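Local coordinates for putative NADH-depentdent flavin oxidoreductase (Cupriavidus metallidurans, PDB 5OCS), which probably catalyses the NADPH-dependent reduction of activated alkenes with an FMN cofactor, as an ene-reductase of the Old Yellow Enzyme family, at residues Pro2-Asp6 and Ala337-Ala343; Val60-Ile66 and Ala102-Ala108; Leu148-Met153 and Arg196-Tyr200; His186-Ile192 and Asp236-Trp242. All blocks are in the same frame, centred on the assembly; numbering follows the deposited sequence.

Interaction 1 (Pro2-Asp6 and Ala337-Ala343); sequences PHLFD and AAAKLGA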
loop_
_atom_site.group_PDB
_atom_site.type_symbol
_atom_site.label_atom_id
_atom_site.label_comp_id
_atom_site.label_asym_id
_atom_site.label_seq_id
_atom_site.Cartn_x
_atom_site.Cartn_y
_atom_site.Cartn_z
ATOM N N PRO D 2 -25.879 -14.021 -9.575
ATOM C CA PRO D 2 -24.588 -13.756 -8.938
ATOM C C PRO D 2 -24.153 -12.276 -8.994
ATOM O O PRO D 2 -24.487 -11.543 -9.938
ATOM C CB PRO D 2 -23.614 -14.666 -9.725
ATOM C CG PRO D 2 -24.324 -15.075 -10.961
ATOM C CD PRO D 2 -25.675 -14.418 -10.979
ATOM N N HIS D 3 -23.430 -11.845 -7.964
ATOM C CA HIS D 3 -22.865 -10.478 -7.892
ATOM C C HIS D 3 -21.384 -10.508 -7.570
ATOM O O HIS D 3 -20.906 -11.472 -6.972
ATOM C CB HIS D 3 -23.573 -9.674 -6.824
ATOM C CG HIS D 3 -25.014 -9.510 -7.118
ATOM N ND1 HIS D 3 -25.462 -8.643 -8.087
ATOM C CD2 HIS D 3 -26.098 -10.176 -6.669
ATOM C CE1 HIS D 3 -26.776 -8.742 -8.179
ATOM N NE2 HIS D 3 -27.183 -9.669 -7.332
ATOM N N LEU D 4 -20.693 -9.422 -7.930
ATOM C CA LEU D 4 -19.251 -9.290 -7.660
ATOM C C LEU D 4 -18.867 -9.542 -6.192
ATOM O O LEU D 4 -17.850 -10.203 -5.889
ATOM C CB LEU D 4 -18.794 -7.913 -8.086
ATOM C CG LEU D 4 -17.278 -7.691 -8.077
ATOM C CD1 LEU D 4 -16.601 -8.547 -9.122
ATOM C CD2 LEU D 4 -17.016 -6.231 -8.297
ATOM N N PHE D 5 -19.697 -8.999 -5.291
ATOM C CA PHE D 5 -19.461 -9.128 -3.873
ATOM C C PHE D 5 -20.139 -10.310 -3.189
ATOM O O PHE D 5 -20.114 -10.378 -1.991
ATOM C CB PHE D 5 -19.706 -7.789 -3.151
ATOM C CG PHE D 5 -18.631 -6.807 -3.400
ATOM C CD1 PHE D 5 -17.463 -6.877 -2.635
ATOM C CD2 PHE D 5 -18.686 -5.893 -4.459
ATOM C CE1 PHE D 5 -16.416 -6.027 -2.878
ATOM C CE2 PHE D 5 -17.629 -5.014 -4.692
ATOM C CZ PHE D 5 -16.486 -5.103 -3.905
ATOM N N ASP D 6 -20.595 -11.315 -3.937
ATOM C CA ASP D 6 -20.969 -12.577 -3.343
ATOM C C ASP D 6 -19.743 -13.333 -2.898
ATOM O O ASP D 6 -18.738 -13.370 -3.630
ATOM C CB ASP D 6 -21.641 -13.500 -4.335
ATOM C CG ASP D 6 -22.984 -13.024 -4.783
ATOM O OD1 ASP D 6 -23.572 -12.127 -4.172
ATOM O OD2 ASP D 6 -23.437 -13.594 -5.784
ATOM N N ALA D 337 -15.018 -0.198 -5.433
ATOM C CA ALA D 337 -16.082 -0.980 -6.058
ATOM C C ALA D 337 -17.263 -1.273 -5.112
ATOM O O ALA D 337 -18.466 -1.179 -5.503
ATOM C CB ALA D 337 -15.547 -2.272 -6.692
ATOM N N ALA D 338 -16.936 -1.644 -3.882
ATOM C CA ALA D 338 -17.936 -1.927 -2.878
ATOM C C ALA D 338 -18.774 -0.683 -2.603
ATOM O O ALA D 338 -20.031 -0.798 -2.520
ATOM C CB ALA D 338 -17.281 -2.427 -1.600
ATOM N N ALA D 339 -18.143 0.477 -2.545
ATOM C CA ALA D 339 -18.882 1.734 -2.352
ATOM C C ALA D 339 -19.859 1.959 -3.516
ATOM O O ALA D 339 -20.979 2.407 -3.288
ATOM C CB ALA D 339 -17.943 2.913 -2.232
ATOM N N LYS D 340 -19.428 1.680 -4.741
ATOM C CA LYS D 340 -20.314 1.903 -5.907
ATOM C C LYS D 340 -21.460 0.908 -5.935
ATOM O O LYS D 340 -22.544 1.241 -6.378
ATOM C CB LYS D 340 -19.544 1.808 -7.236
ATOM C CG LYS D 340 -18.768 3.057 -7.699
ATOM C CD LYS D 340 -17.557 2.629 -8.545
ATOM C CE LYS D 340 -17.189 3.511 -9.744
ATOM N NZ LYS D 340 -16.241 2.767 -10.666
ATOM N N LEU D 341 -21.225 -0.306 -5.492
ATOM C CA LEU D 341 -22.154 -1.429 -5.618
ATOM C C LEU D 341 -22.955 -1.735 -4.337
ATOM O O LEU D 341 -23.690 -2.721 -4.291
ATOM C CB LEU D 341 -21.373 -2.663 -6.077
ATOM C CG LEU D 341 -20.758 -2.537 -7.484
ATOM C CD1 LEU D 341 -19.933 -3.768 -7.813
ATOM C CD2 LEU D 341 -21.829 -2.353 -8.573
ATOM N N GLY D 342 -22.816 -0.906 -3.302
ATOM C CA GLY D 342 -23.534 -1.105 -2.053
ATOM C C GLY D 342 -23.109 -2.310 -1.229
ATOM O O GLY D 342 -23.904 -2.861 -0.471
ATOM N N ALA D 343 -21.833 -2.681 -1.300
ATOM C CA ALA D 343 -21.331 -3.829 -0.582
ATOM C C ALA D 343 -20.337 -3.369 0.499
ATOM O O ALA D 343 -20.060 -2.200 0.648
ATOM C CB ALA D 343 -20.642 -4.771 -1.563
#
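Near the N-terminus, the chain makes a type I beta turn from His3 to Asp6, closed by Asp6 N to His3 O at 3.1 Å and reinforced by His3 N donating to Asp6 OD2 at 2.8 Å (165°). Leu4 and Phe5, the two central residues of this turn, make the whole contact with the C-terminal end of helix 333-341 and the residues just after it. Leu4 comes first: its CD2 lies 3.8 Å from Leu341 CD1, and the Leu4 side chain also packs on Ala309 of helix 306-314 and Ile19 of strand 19-21. Phe5 follows with the larger share, 92 Å² of its surface being covered. Its CZ is 3.6 Å from Ala338 CB, which makes an off-centre CH-pi contact with the ring (4.1 Å to the centroid, 30° off the normal); its CE2 is 4.0 Å from Ala337 CB, and Leu341 CD1 sits at the ring edge, 4.1 Å from CE2. Beyond the helix, Gly342 takes positive phi (69°), and the chain turns so that Ala343 CB comes 3.4 Å from Phe5 CG. Alanines at 337, 338 and 343 leave room for the ring. All the close pairs are van der Waals contacts and the buried area is 227 Å² in total, so shape fit and exclusion of water, not directed bonds, hold the N-terminal turn against helix 333-341, which follows the last barrel strand.

Interaction 2 (Val60-Ile66 and Ala102-Ala108); sequences VSPEGRI and AHAGRKA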
loop_
_atom_site.group_PDB
_atom_site.type_symbol
_atom_site.label_atom_id
_atom_site.label_comp_id
_atom_site.label_asym_id
_atom_site.label_seq_id
_atom_site.Cartn_x
_atom_site.Cartn_y
_atom_site.Cartn_z
ATOM N N VAL D 60 10.157 -21.852 -11.106
ATOM C CA VAL D 60 10.465 -23.153 -10.552
ATOM C C VAL D 60 11.969 -23.508 -10.600
ATOM O O VAL D 60 12.377 -24.488 -9.978
ATOM C CB VAL D 60 9.567 -24.277 -11.173
ATOM C CG1 VAL D 60 8.084 -23.940 -10.977
ATOM C CG2 VAL D 60 9.883 -24.491 -12.666
ATOM N N SER D 61 12.767 -22.719 -11.300
ATOM C CA SER D 61 14.214 -22.936 -11.401
ATOM C C SER D 61 14.776 -21.642 -11.869
ATOM O O SER D 61 14.065 -20.831 -12.454
ATOM C CB SER D 61 14.519 -24.057 -12.416
ATOM O OG SER D 61 14.075 -23.739 -13.729
ATOM N N PRO D 62 16.068 -21.441 -11.668
ATOM C CA PRO D 62 16.646 -20.188 -12.159
ATOM C C PRO D 62 16.488 -20.016 -13.664
ATOM O O PRO D 62 16.210 -18.925 -14.118
ATOM C CB PRO D 62 18.150 -20.342 -11.856
ATOM C CG PRO D 62 18.306 -21.544 -11.017
ATOM C CD PRO D 62 17.009 -22.272 -10.893
ATOM N N GLU D 63 16.705 -21.092 -14.422
ATOM C CA GLU D 63 16.583 -21.070 -15.901
ATOM C C GLU D 63 15.173 -20.795 -16.401
ATOM O O GLU D 63 14.987 -20.402 -17.546
ATOM C CB GLU D 63 17.168 -22.364 -16.571
ATOM C CG GLU D 63 16.425 -23.690 -16.407
ATOM C CD GLU D 63 16.798 -24.471 -15.153
ATOM O OE1 GLU D 63 17.333 -23.875 -14.198
ATOM O OE2 GLU D 63 16.545 -25.678 -15.106
ATOM N N GLY D 64 14.179 -21.023 -15.545
ATOM C CA GLY D 64 12.816 -20.783 -15.856
ATOM C C GLY D 64 12.327 -19.384 -15.554
ATOM O O GLY D 64 11.177 -19.063 -15.862
ATOM N N ARG D 65 13.188 -18.527 -15.016
ATOM C CA ARG D 65 12.826 -17.126 -14.777
ATOM C C ARG D 65 12.631 -16.403 -16.088
ATOM O O ARG D 65 13.382 -16.643 -17.045
ATOM C CB ARG D 65 13.958 -16.434 -14.034
ATOM C CG ARG D 65 14.086 -16.869 -12.599
ATOM C CD ARG D 65 15.223 -16.148 -11.908
ATOM N NE ARG D 65 16.497 -16.649 -12.405
ATOM C CZ ARG D 65 17.691 -16.171 -12.048
ATOM N NH1 ARG D 65 17.783 -15.173 -11.198
ATOM N NH2 ARG D 65 18.812 -16.692 -12.573
ATOM N N ILE D 66 11.675 -15.473 -16.125
ATOM C CA ILE D 66 11.563 -14.581 -17.275
ATOM C C ILE D 66 12.805 -13.690 -17.352
ATOM O O ILE D 66 13.442 -13.553 -18.415
ATOM C CB ILE D 66 10.306 -13.709 -17.200
ATOM C CG1 ILE D 66 9.028 -14.593 -17.058
ATOM C CG2 ILE D 66 10.200 -12.851 -18.458
ATOM C CD1 ILE D 66 7.911 -13.794 -16.392
ATOM N N ALA D 102 5.654 -20.941 -12.391
ATOM C CA ALA D 102 5.961 -20.552 -13.757
ATOM C C ALA D 102 7.309 -21.060 -14.234
ATOM O O ALA D 102 8.209 -21.329 -13.472
ATOM C CB ALA D 102 5.923 -19.040 -13.862
ATOM N N HIS D 103 7.414 -21.181 -15.550
ATOM C CA HIS D 103 8.659 -21.425 -16.246
ATOM C C HIS D 103 8.499 -20.744 -17.626
ATOM O O HIS D 103 7.536 -21.028 -18.348
ATOM C CB HIS D 103 8.858 -22.914 -16.430
ATOM C CG HIS D 103 10.229 -23.284 -16.893
ATOM N ND1 HIS D 103 10.765 -22.832 -18.081
ATOM C CD2 HIS D 103 11.148 -24.107 -16.357
ATOM C CE1 HIS D 103 11.974 -23.338 -18.234
ATOM N NE2 HIS D 103 12.226 -24.120 -17.193
ATOM N N ALA D 104 9.390 -19.818 -17.928
ATOM C CA ALA D 104 9.294 -18.951 -19.132
ATOM C C ALA D 104 9.667 -19.641 -20.456
ATOM O O ALA D 104 9.368 -19.137 -21.521
ATOM C CB ALA D 104 10.186 -17.726 -18.969
ATOM N N GLY D 105 10.346 -20.772 -20.377
ATOM C CA GLY D 105 10.661 -21.556 -21.555
ATOM C C GLY D 105 11.570 -20.706 -22.416
ATOM O O GLY D 105 12.502 -20.084 -21.918
ATOM N N ARG D 106 11.287 -20.651 -23.721
ATOM C CA ARG D 106 12.102 -19.852 -24.619
ATOM C C ARG D 106 12.071 -18.368 -24.383
ATOM O O ARG D 106 12.876 -17.672 -24.972
ATOM C CB ARG D 106 11.768 -20.125 -26.091
ATOM C CG ARG D 106 10.463 -19.490 -26.539
ATOM C CD ARG D 106 10.025 -20.117 -27.840
ATOM N NE ARG D 106 8.784 -19.557 -28.358
ATOM C CZ ARG D 106 8.409 -19.602 -29.647
ATOM N NH1 ARG D 106 9.227 -20.132 -30.578
ATOM N NH2 ARG D 106 7.225 -19.063 -30.001
ATOM N N LYS D 107 11.127 -17.870 -23.583
ATOM C CA LYS D 107 11.042 -16.452 -23.270
ATOM C C LYS D 107 11.873 -16.048 -22.043
ATOM O O LYS D 107 11.891 -14.855 -21.648
ATOM C CB LYS D 107 9.592 -16.079 -23.046
ATOM C CG LYS D 107 8.752 -16.073 -24.308
ATOM C CD LYS D 107 7.351 -15.622 -23.894
ATOM C CE LYS D 107 6.586 -15.039 -25.032
ATOM N NZ LYS D 107 5.366 -14.331 -24.534
ATOM N N ALA D 108 12.566 -17.016 -21.452
ATOM C CA ALA D 108 13.457 -16.766 -20.324
ATOM C C ALA D 108 14.667 -15.915 -20.701
ATOM O O ALA D 108 14.848 -15.552 -21.878
ATOM C CB ALA D 108 13.885 -18.091 -19.709
HETATM O O HOH W 1 14.131 -21.580 -20.204
HETATM O O HOH W 2 14.320 -26.206 -16.756
#
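Two backbone hydrogen bonds join these loops, which follow barrel strands 52-59 and 96-102. Val60 N donates to Ala102 O (3.1 Å, 153°), and Ala104 N to Gly64 O (2.8 Å, 159°); Gly64 O also receives a CA-H...O contact from His103 CA at 3.5 Å. The His103 ring is held on both nitrogens: ND1 accepts from Gly105 N at 3.1 Å, and NE2 lies 3.0 Å from a water that donates to Glu63 OE2 at 2.8 Å. Glu63 OE2 has its salt bridge with Lys155. Another water donates to Glu63 O (3.0 Å) and Gly105 O (2.8 Å); Glu63 O also accepts from Trp128 NE1. Gly64 CA makes a CH-pi contact over the face of the His103 ring, 3.5 Å from the centroid and 4° off the normal; an ideal CB here would clash with His103 CD2. Ile66 CG1 meets Ala104 CB at 3.8 Å, and the Ile66 side chain approaches that of the FMN-site residue Cys25. At the FMN-binding end of the barrel, backbone hydrogen bonds and bridging waters thus satisfy buried polar groups beside close packing.

Interaction 3 (Leu148-Met153 and Arg196-Tyr200); sequences LDKAGM and RTDEY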
loop_
_atom_site.group_PDB
_atom_site.type_symbol
_atom_site.label_atom_id
_atom_site.label_comp_id
_atom_site.label_asym_id
_atom_site.label_seq_id
_atom_site.Cartn_x
_atom_site.Cartn_y
_atom_site.Cartn_z
ATOM N N LEU D 148 13.993 -29.511 -25.466
ATOM C CA LEU D 148 14.078 -30.338 -24.280
ATOM C C LEU D 148 14.131 -31.838 -24.626
ATOM O O LEU D 148 13.402 -32.302 -25.496
ATOM C CB LEU D 148 12.892 -30.088 -23.376
ATOM C CG LEU D 148 12.975 -28.771 -22.607
ATOM C CD1 LEU D 148 11.591 -28.235 -22.280
ATOM C CD2 LEU D 148 13.818 -28.979 -21.365
ATOM N N ASP D 149 14.948 -32.573 -23.881
ATOM C CA ASP D 149 14.931 -34.049 -23.935
ATOM C C ASP D 149 14.189 -34.639 -22.728
ATOM O O ASP D 149 13.624 -33.899 -21.879
ATOM C CB ASP D 149 16.351 -34.586 -24.093
ATOM C CG ASP D 149 17.278 -34.213 -22.952
ATOM O OD1 ASP D 149 16.839 -33.801 -21.851
ATOM O OD2 ASP D 149 18.480 -34.366 -23.147
ATOM N N LYS D 150 14.133 -35.962 -22.678
ATOM C CA LYS D 150 13.454 -36.662 -21.607
ATOM C C LYS D 150 13.968 -36.201 -20.245
ATOM O O LYS D 150 13.168 -35.891 -19.363
ATOM C CB LYS D 150 13.560 -38.214 -21.772
ATOM C CG LYS D 150 12.310 -38.887 -22.354
ATOM C CD LYS D 150 12.132 -38.744 -23.875
ATOM C CE LYS D 150 10.717 -39.151 -24.372
ATOM N NZ LYS D 150 10.123 -38.245 -25.427
ATOM N N ALA D 151 15.279 -36.090 -20.089
ATOM C CA ALA D 151 15.834 -35.629 -18.790
ATOM C C ALA D 151 15.404 -34.188 -18.468
ATOM O O ALA D 151 15.091 -33.861 -17.322
ATOM C CB ALA D 151 17.326 -35.713 -18.812
ATOM N N GLY D 152 15.410 -33.328 -19.482
ATOM C CA GLY D 152 15.050 -31.907 -19.280
ATOM C C GLY D 152 13.613 -31.744 -18.885
ATOM O O GLY D 152 13.295 -30.897 -18.049
ATOM N N MET D 153 12.737 -32.544 -19.477
ATOM C CA MET D 153 11.332 -32.522 -19.143
ATOM C C MET D 153 11.090 -33.056 -17.730
ATOM O O MET D 153 10.229 -32.542 -17.034
ATOM C CB MET D 153 10.495 -33.267 -20.179
ATOM C CG MET D 153 10.465 -32.471 -21.466
ATOM S SD MET D 153 9.667 -33.264 -22.849
ATOM C CE MET D 153 7.987 -33.381 -22.413
ATOM N N ARG D 196 7.809 -30.669 -32.192
ATOM C CA ARG D 196 8.281 -31.965 -31.784
ATOM C C ARG D 196 7.588 -33.055 -32.600
ATOM O O ARG D 196 6.445 -32.898 -33.003
ATOM C CB ARG D 196 7.998 -32.200 -30.303
ATOM C CG ARG D 196 8.703 -31.248 -29.353
ATOM C CD ARG D 196 8.334 -31.604 -27.917
ATOM N NE ARG D 196 9.052 -32.804 -27.474
ATOM C CZ ARG D 196 10.296 -32.837 -27.018
ATOM N NH1 ARG D 196 11.033 -31.743 -26.903
ATOM N NH2 ARG D 196 10.815 -33.995 -26.651
ATOM N N THR D 197 8.293 -34.152 -32.825
ATOM C CA THR D 197 7.730 -35.287 -33.523
ATOM C C THR D 197 7.517 -36.512 -32.646
ATOM O O THR D 197 7.080 -37.543 -33.166
ATOM C CB THR D 197 8.628 -35.673 -34.724
ATOM O OG1 THR D 197 9.985 -35.851 -34.287
ATOM C CG2 THR D 197 8.546 -34.577 -35.815
ATOM N N ASP D 198 7.806 -36.409 -31.343
ATOM C CA ASP D 198 7.565 -37.499 -30.406
ATOM C C ASP D 198 6.152 -37.346 -29.844
ATOM O O ASP D 198 5.374 -36.569 -30.411
ATOM C CB ASP D 198 8.680 -37.543 -29.349
ATOM C CG ASP D 198 8.674 -36.321 -28.408
ATOM O OD1 ASP D 198 7.852 -35.380 -28.579
ATOM O OD2 ASP D 198 9.554 -36.284 -27.540
ATOM N N GLU D 199 5.836 -38.027 -28.724
ATOM C CA GLU D 199 4.486 -38.059 -28.149
ATOM C C GLU D 199 4.053 -36.714 -27.525
ATOM O O GLU D 199 2.942 -36.601 -27.011
ATOM C CB GLU D 199 4.336 -39.223 -27.119
ATOM C CG GLU D 199 5.154 -39.196 -25.821
ATOM C CD GLU D 199 6.616 -39.656 -25.934
ATOM O OE1 GLU D 199 7.195 -39.683 -27.063
ATOM O OE2 GLU D 199 7.223 -39.988 -24.876
ATOM N N TYR D 200 4.958 -35.730 -27.557
ATOM C CA TYR D 200 4.709 -34.392 -26.998
ATOM C C TYR D 200 4.461 -33.303 -28.033
ATOM O O TYR D 200 4.221 -32.178 -27.641
ATOM C CB TYR D 200 5.834 -33.991 -26.051
ATOM C CG TYR D 200 5.837 -34.830 -24.808
ATOM C CD1 TYR D 200 4.884 -34.629 -23.803
ATOM C CD2 TYR D 200 6.762 -35.858 -24.646
ATOM C CE1 TYR D 200 4.867 -35.460 -22.670
ATOM C CE2 TYR D 200 6.774 -36.654 -23.517
ATOM C CZ TYR D 200 5.815 -36.460 -22.542
ATOM O OH TYR D 200 5.844 -37.277 -21.421
#
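Met153 lays its methyl group over the face of Tyr200, with CE 3.4 Å from the ring centroid and 6° off the normal, a CH-pi contact; Met153 SD, 4.6 Å from that centroid, adds a Met-aromatic contact. A charged layer lies alongside. Lys150 NZ forms salt bridges with Asp198 OD2 at 2.9 Å and, more weakly, with Glu199 OE2 at 3.4 Å. Asp198 also pairs with Arg196, whose NE reaches Asp198 OD1 at 3.0 Å and NH2 reaches Asp198 OD2 at 2.8 Å, while Asp198 OD1 accepts from Tyr200 N at 3.1 Å in an Asx turn. Leu148 O accepts from Arg196 NH1 at 2.8 Å (160°) and weakly from Arg196 NH2 at 3.3 Å; NH1 also donates to Pro133 O. Asp149 then N-caps helix 150-169, its OD1 2.8 Å from Gly152 N. The contact ties the start of this helix to the loop entering helix 204-221, whose Glu213 is hydrogen-bonded to the Tyr200 hydroxyl; Phe188 of helix 184-189 packs against Leu148, Met153 and Arg196, and Phe210 of helix 204-221 against Met153 and Tyr200.

Interaction 4 (His186-Ile192 and Asp236-Trp242); sequences HQFLSPI and DWVPNGW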
loop_
_atom_site.group_PDB
_atom_site.type_symbol
_atom_site.label_atom_id
_atom_site.label_comp_id
_atom_site.label_asym_id
_atom_site.label_seq_id
_atom_site.Cartn_x
_atom_site.Cartn_y
_atom_site.Cartn_z
ATOM N N HIS D 186 2.636 -23.075 -22.556
ATOM C CA HIS D 186 1.955 -22.582 -23.755
ATOM C C HIS D 186 2.768 -22.978 -25.043
ATOM O O HIS D 186 2.179 -23.315 -26.080
ATOM C CB HIS D 186 1.777 -21.077 -23.622
ATOM C CG HIS D 186 0.877 -20.456 -24.645
ATOM N ND1 HIS D 186 0.425 -19.157 -24.527
ATOM C CD2 HIS D 186 0.341 -20.927 -25.794
ATOM C CE1 HIS D 186 -0.340 -18.852 -25.557
ATOM N NE2 HIS D 186 -0.405 -19.910 -26.346
ATOM N N GLN D 187 4.100 -22.952 -24.937
ATOM C CA GLN D 187 4.979 -23.351 -26.026
ATOM C C GLN D 187 4.700 -24.798 -26.413
ATOM O O GLN D 187 4.727 -25.101 -27.589
ATOM C CB GLN D 187 6.452 -23.192 -25.673
ATOM C CG GLN D 187 6.856 -21.736 -25.554
ATOM C CD GLN D 187 8.076 -21.485 -24.683
ATOM O OE1 GLN D 187 9.016 -22.284 -24.679
ATOM N NE2 GLN D 187 8.101 -20.325 -23.989
ATOM N N PHE D 188 4.465 -25.674 -25.440
ATOM C CA PHE D 188 4.095 -27.049 -25.734
ATOM C C PHE D 188 2.715 -27.120 -26.360
ATOM O O PHE D 188 2.502 -27.914 -27.302
ATOM C CB PHE D 188 4.163 -27.955 -24.508
ATOM C CG PHE D 188 5.524 -28.546 -24.259
ATOM C CD1 PHE D 188 6.484 -27.845 -23.537
ATOM C CD2 PHE D 188 5.855 -29.822 -24.709
ATOM C CE1 PHE D 188 7.721 -28.396 -23.268
ATOM C CE2 PHE D 188 7.075 -30.376 -24.435
ATOM C CZ PHE D 188 8.036 -29.668 -23.728
ATOM N N LEU D 189 1.775 -26.320 -25.856
ATOM C CA LEU D 189 0.417 -26.331 -26.370
ATOM C C LEU D 189 0.353 -25.917 -27.846
ATOM O O LEU D 189 -0.507 -26.390 -28.580
ATOM C CB LEU D 189 -0.520 -25.429 -25.582
ATOM C CG LEU D 189 -0.726 -25.889 -24.127
ATOM C CD1 LEU D 189 -1.449 -24.820 -23.352
ATOM C CD2 LEU D 189 -1.506 -27.187 -24.052
ATOM N N SER D 190 1.222 -24.993 -28.223
ATOM C CA SER D 190 1.097 -24.286 -29.508
ATOM C C SER D 190 1.916 -24.890 -30.619
ATOM O O SER D 190 3.152 -24.996 -30.501
ATOM C CB SER D 190 1.495 -22.799 -29.382
ATOM O OG SER D 190 1.388 -22.172 -30.656
ATOM N N PRO D 191 1.265 -25.222 -31.747
ATOM C CA PRO D 191 2.049 -25.633 -32.932
ATOM C C PRO D 191 3.057 -24.619 -33.475
ATOM O O PRO D 191 3.934 -24.978 -34.252
ATOM C CB PRO D 191 0.964 -25.870 -33.982
ATOM C CG PRO D 191 -0.189 -26.288 -33.208
ATOM C CD PRO D 191 -0.178 -25.410 -31.977
ATOM N N ILE D 192 2.925 -23.358 -33.098
ATOM C CA ILE D 192 3.886 -22.330 -33.476
ATOM C C ILE D 192 5.223 -22.545 -32.815
ATOM O O ILE D 192 6.256 -22.442 -33.471
ATOM C CB ILE D 192 3.298 -20.943 -33.181
ATOM C CG1 ILE D 192 2.163 -20.705 -34.183
ATOM C CG2 ILE D 192 4.350 -19.824 -33.239
ATOM C CD1 ILE D 192 1.197 -19.679 -33.683
ATOM N N ASP D 236 -4.589 -17.878 -29.513
ATOM C CA ASP D 236 -3.624 -17.044 -30.214
ATOM C C ASP D 236 -4.380 -16.107 -31.169
ATOM O O ASP D 236 -5.543 -16.352 -31.552
ATOM C CB ASP D 236 -2.582 -17.871 -30.985
ATOM C CG ASP D 236 -1.646 -18.669 -30.084
ATOM O OD1 ASP D 236 -1.540 -18.395 -28.877
ATOM O OD2 ASP D 236 -1.009 -19.587 -30.606
ATOM N N TRP D 237 -3.704 -15.026 -31.535
ATOM C CA TRP D 237 -4.220 -14.036 -32.485
ATOM C C TRP D 237 -3.951 -14.542 -33.934
ATOM O O TRP D 237 -4.597 -14.124 -34.889
ATOM C CB TRP D 237 -3.542 -12.681 -32.133
ATOM C CG TRP D 237 -3.659 -11.560 -33.087
ATOM C CD1 TRP D 237 -4.676 -10.631 -33.170
ATOM C CD2 TRP D 237 -2.686 -11.171 -34.069
ATOM N NE1 TRP D 237 -4.417 -9.720 -34.175
ATOM C CE2 TRP D 237 -3.203 -10.027 -34.745
ATOM C CE3 TRP D 237 -1.439 -11.689 -34.462
ATOM C CZ2 TRP D 237 -2.505 -9.389 -35.794
ATOM C CZ3 TRP D 237 -0.740 -11.055 -35.515
ATOM C CH2 TRP D 237 -1.283 -9.920 -36.168
ATOM N N VAL D 238 -2.993 -15.462 -34.080
ATOM C CA VAL D 238 -2.569 -15.989 -35.373
ATOM C C VAL D 238 -3.206 -17.348 -35.631
ATOM O O VAL D 238 -3.587 -18.018 -34.691
ATOM C CB VAL D 238 -1.011 -16.096 -35.480
ATOM C CG1 VAL D 238 -0.397 -14.700 -35.559
ATOM C CG2 VAL D 238 -0.386 -16.875 -34.326
ATOM N N PRO D 239 -3.322 -17.756 -36.907
ATOM C CA PRO D 239 -3.823 -19.087 -37.228
ATOM C C PRO D 239 -2.802 -20.189 -36.966
ATOM O O PRO D 239 -1.611 -19.917 -36.818
ATOM C CB PRO D 239 -4.072 -18.990 -38.735
ATOM C CG PRO D 239 -2.971 -18.080 -39.195
ATOM C CD PRO D 239 -2.947 -17.017 -38.140
ATOM N N ASN D 240 -3.283 -21.428 -36.947
ATOM C CA ASN D 240 -2.446 -22.605 -36.744
ATOM C C ASN D 240 -1.608 -22.534 -35.471
ATOM O O ASN D 240 -0.472 -23.011 -35.426
ATOM C CB ASN D 240 -1.573 -22.842 -37.981
ATOM C CG ASN D 240 -2.362 -22.698 -39.277
ATOM O OD1 ASN D 240 -1.929 -22.009 -40.192
ATOM N ND2 ASN D 240 -3.536 -23.305 -39.341
ATOM N N GLY D 241 -2.176 -21.920 -34.439
ATOM C CA GLY D 241 -1.549 -21.921 -33.124
ATOM C C GLY D 241 -2.518 -22.543 -32.145
ATOM O O GLY D 241 -3.321 -23.417 -32.490
ATOM N N TRP D 242 -2.466 -22.033 -30.928
ATOM C CA TRP D 242 -3.454 -22.357 -29.908
ATOM C C TRP D 242 -4.740 -21.634 -30.269
ATOM O O TRP D 242 -4.709 -20.563 -30.901
ATOM C CB TRP D 242 -2.917 -21.923 -28.533
ATOM C CG TRP D 242 -3.707 -22.411 -27.392
ATOM C CD1 TRP D 242 -4.345 -21.653 -26.480
ATOM C CD2 TRP D 242 -3.959 -23.786 -27.023
ATOM N NE1 TRP D 242 -4.976 -22.451 -25.560
ATOM C CE2 TRP D 242 -4.776 -23.758 -25.875
ATOM C CE3 TRP D 242 -3.587 -25.020 -27.559
ATOM C CZ2 TRP D 242 -5.209 -24.907 -25.236
ATOM C CZ3 TRP D 242 -4.025 -26.179 -26.928
ATOM C CH2 TRP D 242 -4.814 -26.107 -25.769
HETATM O O HOH W 3 1.467 -19.723 -30.023
#
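Polar contacts centre on Asp236. Its OD2 accepts from Trp242 N within the 236-242 loop at 2.9 Å (150°), and Asp236 N donates to Trp242 O at 3.0 Å, so the two ends of the loop are drawn together. Across the contact, His186 NE2 makes a weak hydrogen bond to Asp236 OD1 (3.2 Å, 134°). A water 2.5 Å from both Ser190 OG and Asp236 OD2 donates to the carboxylate and bridges the two residues. Ser190 OG also accepts from Ile192 N at 3.1 Å, an ST turn as the chain leaves helix 184-189. Aromatic contacts lie beside this polar cluster: Leu189 CB sits over the six-membered ring of Trp242 (4.0 Å to its centroid, 24° off the normal), and the His186 ring meets the five-membered ring obliquely, with planes at 68°. Among the apolar contacts, Ile192 CD1 touches Val238 CG2 at 3.3 Å and Gly241 CA at 3.6 Å. At Gly241 a CB would clash with Ile192 CD1 and Asp236 OD2. The arrangement joins adjacent beta-alpha connections of the TIM barrel, those after strands 175-179 and 228-233, near but not in the FMN site: the side chains of His186 and Arg231 are about 9 Å apart.

In the fold
Interactions 2, 3 and 4 form a connected group, whereas interaction 1 stands apart, its centre about 38, 48 and 37 Å from theirs; its two segments enclose the other three along the chain. Interactions 2 and 4 touch through Gln187, whose OE1 is 3.0 Å from Arg106 N and NE2 3.0 Å from Ala104 O, both probable hydrogen bonds. Phe188 in turn joins interaction 4 to interaction 3, its CE2 lying 3.7 Å from Met153 CE. Interaction 2 is nearest the FMN site: side chains of Ile66 and Cys25 are about 4 Å apart, as are those of Ala102 and Ala57. Interactions 1 and 3 lie away from that site.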